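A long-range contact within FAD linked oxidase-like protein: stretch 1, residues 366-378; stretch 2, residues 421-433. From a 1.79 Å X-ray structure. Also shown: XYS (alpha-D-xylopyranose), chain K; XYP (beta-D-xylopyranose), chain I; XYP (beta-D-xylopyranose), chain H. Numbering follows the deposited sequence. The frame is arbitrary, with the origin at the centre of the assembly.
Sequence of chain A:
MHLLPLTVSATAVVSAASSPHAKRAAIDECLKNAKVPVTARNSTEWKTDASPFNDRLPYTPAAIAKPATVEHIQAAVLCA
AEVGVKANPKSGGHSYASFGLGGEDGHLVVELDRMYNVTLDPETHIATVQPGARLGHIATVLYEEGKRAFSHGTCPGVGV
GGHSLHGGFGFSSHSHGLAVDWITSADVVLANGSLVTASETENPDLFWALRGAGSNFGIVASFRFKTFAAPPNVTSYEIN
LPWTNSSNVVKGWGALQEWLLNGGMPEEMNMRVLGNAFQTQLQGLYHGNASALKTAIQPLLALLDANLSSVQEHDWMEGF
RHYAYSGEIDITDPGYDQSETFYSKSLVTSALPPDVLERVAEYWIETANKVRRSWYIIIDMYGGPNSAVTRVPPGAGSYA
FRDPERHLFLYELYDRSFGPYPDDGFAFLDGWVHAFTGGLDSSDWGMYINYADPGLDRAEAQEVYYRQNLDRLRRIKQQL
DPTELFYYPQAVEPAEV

Stretch 1 (366-378) ETANKVRRSWYII
Stretch 2 (421-433) YPDDGFAFLDGWV

How do the two backbones lie against each other? Stretch 1 leaves a helix that includes 366-368, makes a type I turn from Ala368 to Val371 (Val371 N to Ala368 O, 3.0 Å), and runs as a strand from Ser374 to Ile378. Stretch 2 makes a type I turn from Pro422 to Gly425 (Gly425 N to Pro422 O, 2.9 Å) and then a helix through 433. Strand and helix run nearly parallel, their N-to-C directions 22° apart and their axes 11.5 Å apart at closest approach. Ala368 and Phe428 set the register, CA to CA 7.2 Å. No hydrogen bond joins the stretches directly; side chains fill the gap, burying 485 Å² in all.

What holds Phe428, which covers the largest area? Its CA-to-CB bond points toward stretch 1, with chi1 at 161° (t) and chi2 at 41°. Val371, chi1 t, sets CG2 over one face, 3.6 Å from the centroid of the Phe428 ring and 8° off its normal, a CH-pi contact. At the ring edge lie Ala368 CB, 3.5 Å from Phe428 CE1, and Trp375 CB, 3.6 Å from Phe428 CE2. That edge in turn addresses the face of Trp375 (chi1 65°, p; chi2 -93°): the Phe428 ring and the Trp375 five-membered ring have centroids 5.1 Å apart and planes at 75°.

How does Arg373 reach stretch 2 without a direct hydrogen bond? Its phi/psi of -137/162 and chi angles of -62° (m), -173° (t), -64° (m) and -83° carry the guanidinium to the turn before the helix. Pro422 CG, its ring C-gamma endo, lies over one guanidinium face, 3.6 Å from Arg373 NH1. Although Arg373 NH2 comes within 3.5 Å of Gly425 O, the angle is too poor for a hydrogen bond. A water makes the polar link instead, accepting from Arg373 NH1 at 3.0 Å and donating to Asp424 OD2 at 2.7 Å.

Where does Trp432 fit, one helical turn beyond Phe428? The backbone bond from Trp432 N to Phe428 O (3.1 Å) marks that turn, and chi1 of -150° (t) with chi2 of -14° directs the indole between opposing partners. Ala368 CB covers one face, 3.9 Å from the six-membered ring centroid of Trp432, while Ile377 CD1 covers the other; Ile377 is t at both chi angles. The Trp432 edge meets the Trp375 face in an offset edge-to-face pair, six-membered centroids 5.3 Å apart and planes at 78°, with Trp375 CZ3 3.5 Å from Trp432 CH2.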

# COMPACT_ATOMS: atom_id res chain seq x y z
N GLU A 366 -17.40 -14.32 17.63
CA GLU A 366 -18.86 -14.37 17.61
C GLU A 366 -19.48 -13.77 16.37
O GLU A 366 -20.61 -14.09 16.05
CB GLU A 366 -19.44 -13.67 18.84
CG GLU A 366 -18.97 -14.25 20.15
CD GLU A 366 -19.40 -15.69 20.37
OE1 GLU A 366 -20.36 -16.17 19.71
OE2 GLU A 366 -18.77 -16.35 21.20
N THR A 367 -18.75 -12.89 15.68
CA THR A 367 -19.28 -12.27 14.48
C THR A 367 -18.47 -12.68 13.26
O THR A 367 -19.00 -13.35 12.36
CB THR A 367 -19.36 -10.73 14.66
OG1 THR A 367 -20.23 -10.45 15.76
CG2 THR A 367 -19.91 -10.07 13.40
N ALA A 368 -17.19 -12.30 13.22
CA ALA A 368 -16.36 -12.56 12.03
C ALA A 368 -16.39 -14.04 11.63
O ALA A 368 -16.69 -14.37 10.48
CB ALA A 368 -14.93 -12.08 12.22
N ASN A 369 -16.18 -14.93 12.59
CA ASN A 369 -16.16 -16.36 12.27
C ASN A 369 -17.46 -16.89 11.65
O ASN A 369 -17.44 -17.89 10.95
CB ASN A 369 -15.79 -17.17 13.50
CG ASN A 369 -14.31 -17.22 13.73
OD1 ASN A 369 -13.50 -16.66 12.98
ND2 ASN A 369 -13.92 -17.89 14.82
N LYS A 370 -18.56 -16.19 11.88
CA LYS A 370 -19.87 -16.59 11.36
C LYS A 370 -20.23 -15.97 10.03
O LYS A 370 -21.22 -16.38 9.42
CB LYS A 370 -20.96 -16.25 12.36
CG LYS A 370 -20.65 -16.69 13.78
CD LYS A 370 -20.27 -18.15 13.89
CE LYS A 370 -20.03 -18.55 15.34
NZ LYS A 370 -19.81 -20.02 15.44
N VAL A 371 -19.46 -14.99 9.58
CA VAL A 371 -19.75 -14.32 8.32
C VAL A 371 -19.53 -15.28 7.16
O VAL A 371 -18.46 -15.90 7.04
CB VAL A 371 -18.86 -13.08 8.11
CG1 VAL A 371 -19.08 -12.52 6.72
CG2 VAL A 371 -19.13 -12.03 9.18
N ARG A 372 -20.54 -15.38 6.30
CA ARG A 372 -20.55 -16.43 5.27
C ARG A 372 -19.92 -15.96 3.96
O ARG A 372 -20.39 -16.28 2.86
CB ARG A 372 -21.98 -16.97 5.07
CG ARG A 372 -22.55 -17.57 6.35
CD ARG A 372 -24.03 -17.88 6.26
NE ARG A 372 -24.53 -18.23 7.57
CZ ARG A 372 -24.87 -19.45 7.99
NH1 ARG A 372 -24.80 -20.52 7.18
NH2 ARG A 372 -25.29 -19.61 9.24
N ARG A 373 -18.81 -15.24 4.10
CA ARG A 373 -17.99 -14.80 2.99
C ARG A 373 -16.52 -15.00 3.32
O ARG A 373 -16.15 -15.13 4.48
CB ARG A 373 -18.23 -13.31 2.73
CG ARG A 373 -19.65 -12.99 2.34
CD ARG A 373 -19.75 -11.52 1.94
NE ARG A 373 -19.45 -10.60 3.04
CZ ARG A 373 -20.32 -10.20 3.97
NH1 ARG A 373 -21.58 -10.69 4.00
NH2 ARG A 373 -19.93 -9.34 4.91
N SER A 374 -15.69 -14.99 2.29
CA SER A 374 -14.24 -15.12 2.44
C SER A 374 -13.57 -13.85 2.97
O SER A 374 -13.12 -12.99 2.19
CB SER A 374 -13.60 -15.47 1.09
OG SER A 374 -14.07 -16.69 0.60
N TRP A 375 -13.41 -13.78 4.27
CA TRP A 375 -12.77 -12.64 4.88
C TRP A 375 -11.41 -13.05 5.47
O TRP A 375 -11.16 -14.23 5.71
CB TRP A 375 -13.67 -12.04 5.95
CG TRP A 375 -13.91 -12.95 7.10
CD1 TRP A 375 -14.94 -13.82 7.25
CD2 TRP A 375 -13.07 -13.11 8.24
NE1 TRP A 375 -14.81 -14.51 8.41
CE2 TRP A 375 -13.67 -14.09 9.05
CE3 TRP A 375 -11.87 -12.52 8.67
CZ2 TRP A 375 -13.11 -14.49 10.27
CZ3 TRP A 375 -11.33 -12.91 9.84
CH2 TRP A 375 -11.95 -13.88 10.65
N TYR A 376 -10.52 -12.07 5.63
CA TYR A 376 -9.31 -12.27 6.42
C TYR A 376 -8.95 -11.00 7.15
O TYR A 376 -9.43 -9.91 6.80
CB TYR A 376 -8.12 -12.78 5.59
CG TYR A 376 -7.58 -11.84 4.51
CD1 TYR A 376 -6.73 -10.77 4.85
CD2 TYR A 376 -7.86 -12.05 3.17
CE1 TYR A 376 -6.21 -9.93 3.88
CE2 TYR A 376 -7.32 -11.21 2.18
CZ TYR A 376 -6.51 -10.14 2.56
OH TYR A 376 -5.99 -9.28 1.62
N ILE A 377 -8.12 -11.16 8.17
CA ILE A 377 -7.49 -10.04 8.86
C ILE A 377 -5.97 -10.27 8.87
O ILE A 377 -5.49 -11.38 9.14
CB ILE A 377 -8.04 -9.85 10.29
CG1 ILE A 377 -7.40 -8.63 10.96
CG2 ILE A 377 -7.81 -11.07 11.16
CD1 ILE A 377 -8.07 -8.25 12.26
N ILE A 378 -5.23 -9.23 8.55
CA ILE A 378 -3.79 -9.27 8.70
C ILE A 378 -3.42 -8.28 9.80
O ILE A 378 -3.91 -7.17 9.81
CB ILE A 378 -3.08 -8.94 7.39
CG1 ILE A 378 -3.20 -10.11 6.42
CG2 ILE A 378 -1.62 -8.59 7.64
CD1 ILE A 378 -2.55 -9.85 5.08
N TYR A 421 -21.16 -8.29 -4.11
CA TYR A 421 -20.95 -7.96 -2.72
C TYR A 421 -22.30 -7.49 -2.15
O TYR A 421 -22.97 -6.67 -2.76
CB TYR A 421 -19.89 -6.88 -2.57
CG TYR A 421 -19.54 -6.66 -1.13
CD1 TYR A 421 -18.64 -7.49 -0.49
CD2 TYR A 421 -20.15 -5.65 -0.41
CE1 TYR A 421 -18.34 -7.32 0.85
CE2 TYR A 421 -19.87 -5.46 0.91
CZ TYR A 421 -18.98 -6.31 1.55
OH TYR A 421 -18.72 -6.10 2.86
N PRO A 422 -22.71 -8.04 -1.01
CA PRO A 422 -24.02 -7.67 -0.44
C PRO A 422 -24.01 -6.26 0.14
O PRO A 422 -23.04 -5.86 0.77
CB PRO A 422 -24.22 -8.70 0.65
CG PRO A 422 -22.83 -9.03 1.09
CD PRO A 422 -21.99 -9.00 -0.15
N ASP A 423 -25.09 -5.51 -0.04
CA ASP A 423 -25.08 -4.10 0.34
C ASP A 423 -25.17 -3.86 1.84
O ASP A 423 -24.87 -2.74 2.31
CB ASP A 423 -26.18 -3.35 -0.43
CG ASP A 423 -25.98 -3.48 -1.90
OD1 ASP A 423 -25.09 -2.80 -2.43
OD2 ASP A 423 -26.66 -4.34 -2.52
N ASP A 424 -25.53 -4.91 2.57
CA ASP A 424 -25.50 -4.88 4.02
C ASP A 424 -24.15 -5.36 4.57
O ASP A 424 -23.97 -5.41 5.80
CB ASP A 424 -26.60 -5.77 4.57
CG ASP A 424 -26.40 -7.24 4.23
OD1 ASP A 424 -26.32 -7.63 3.04
OD2 ASP A 424 -26.30 -8.03 5.16
N GLY A 425 -23.23 -5.74 3.68
CA GLY A 425 -21.99 -6.39 4.09
C GLY A 425 -21.04 -5.51 4.87
O GLY A 425 -20.28 -5.99 5.70
N PHE A 426 -21.07 -4.22 4.59
CA PHE A 426 -20.10 -3.28 5.14
C PHE A 426 -20.13 -3.26 6.66
O PHE A 426 -19.14 -2.97 7.28
CB PHE A 426 -20.32 -1.88 4.59
CG PHE A 426 -20.43 -1.85 3.10
CD1 PHE A 426 -19.30 -1.92 2.32
CD2 PHE A 426 -21.68 -1.83 2.48
CE1 PHE A 426 -19.38 -1.92 0.95
CE2 PHE A 426 -21.78 -1.84 1.11
CZ PHE A 426 -20.63 -1.89 0.34
N ALA A 427 -21.29 -3.53 7.25
CA ALA A 427 -21.45 -3.50 8.70
C ALA A 427 -20.50 -4.47 9.39
O ALA A 427 -20.11 -4.26 10.54
CB ALA A 427 -22.88 -3.81 9.08
N PHE A 428 -20.11 -5.53 8.69
CA PHE A 428 -19.19 -6.52 9.27
C PHE A 428 -17.82 -5.88 9.60
O PHE A 428 -17.45 -5.77 10.76
CB PHE A 428 -19.05 -7.76 8.36
CG PHE A 428 -17.83 -8.60 8.62
CD1 PHE A 428 -17.41 -8.85 9.92
CD2 PHE A 428 -17.12 -9.17 7.58
CE1 PHE A 428 -16.26 -9.61 10.16
CE2 PHE A 428 -15.99 -9.94 7.82
CZ PHE A 428 -15.55 -10.15 9.11
N LEU A 429 -17.07 -5.46 8.61
CA LEU A 429 -15.80 -4.80 8.92
C LEU A 429 -15.99 -3.50 9.68
O LEU A 429 -15.15 -3.16 10.51
CB LEU A 429 -14.96 -4.57 7.67
CG LEU A 429 -14.52 -5.87 6.99
CD1 LEU A 429 -13.58 -5.53 5.86
CD2 LEU A 429 -13.89 -6.87 7.97
N ASP A 430 -17.09 -2.78 9.43
CA ASP A 430 -17.32 -1.53 10.17
C ASP A 430 -17.41 -1.78 11.67
O ASP A 430 -16.85 -1.00 12.47
CB ASP A 430 -18.58 -0.80 9.66
CG ASP A 430 -18.38 -0.16 8.29
OD1 ASP A 430 -17.21 -0.15 7.82
OD2 ASP A 430 -19.38 0.33 7.69
N GLY A 431 -18.13 -2.83 12.04
CA GLY A 431 -18.33 -3.17 13.43
C GLY A 431 -17.02 -3.63 14.05
O GLY A 431 -16.73 -3.33 15.21
N TRP A 432 -16.21 -4.33 13.27
CA TRP A 432 -14.94 -4.83 13.78
C TRP A 432 -14.02 -3.66 14.10
O TRP A 432 -13.39 -3.62 15.15
CB TRP A 432 -14.26 -5.76 12.78
CG TRP A 432 -13.43 -6.80 13.45
CD1 TRP A 432 -13.02 -6.82 14.74
CD2 TRP A 432 -12.90 -7.99 12.84
NE1 TRP A 432 -12.29 -7.97 15.00
CE2 TRP A 432 -12.21 -8.70 13.84
CE3 TRP A 432 -12.98 -8.52 11.56
CZ2 TRP A 432 -11.58 -9.92 13.59
CZ3 TRP A 432 -12.35 -9.73 11.31
CH2 TRP A 432 -11.67 -10.41 12.32
N VAL A 433 -13.97 -2.67 13.20
CA VAL A 433 -13.12 -1.51 13.44
C VAL A 433 -13.59 -0.73 14.69
O VAL A 433 -12.77 -0.32 15.51
CB VAL A 433 -13.00 -0.62 12.19
CG1 VAL A 433 -12.37 0.71 12.53
CG2 VAL A 433 -12.15 -1.33 11.15
C1 XYS K . -15.65 -21.66 11.10
C2 XYS K . -15.95 -20.61 12.17
C3 XYS K . -17.14 -21.02 13.03
C4 XYS K . -18.32 -21.23 12.09
C5 XYS K . -17.97 -22.36 11.14
O1 XYS K . -15.15 -22.81 11.76
O2 XYS K . -14.79 -20.40 12.97
O3 XYS K . -17.43 -20.04 14.04
O4 XYS K . -19.51 -21.55 12.81
O5 XYS K . -16.83 -21.99 10.34
O1 XYP I . -18.26 1.72 -1.88
C1 XYP I . -18.57 2.19 -0.58
C2 XYP I . -20.08 2.12 -0.39
C3 XYP I . -20.40 2.55 1.02
C4 XYP I . -19.66 1.64 1.98
C5 XYP I . -18.18 1.67 1.69
O2 XYP I . -20.78 2.95 -1.33
O3 XYP I . -21.80 2.44 1.29
O4 XYP I . -19.94 2.08 3.31
O5 XYP I . -17.92 1.32 0.33
O1 XYP H . -1.20 -6.89 2.79
C1 XYP H . -1.46 -7.59 1.57
C2 XYP H . -1.05 -9.05 1.73
C3 XYP H . -1.49 -9.88 0.53
C4 XYP H . -2.98 -9.68 0.27
C5 XYP H . -3.31 -8.19 0.15
O2 XYP H . 0.37 -9.09 1.85
O3 XYP H . -1.14 -11.27 0.72
O4 XYP H . -3.34 -10.30 -0.97
O5 XYP H . -2.84 -7.45 1.27
O HOH W 1 -24.10 -9.66 5.15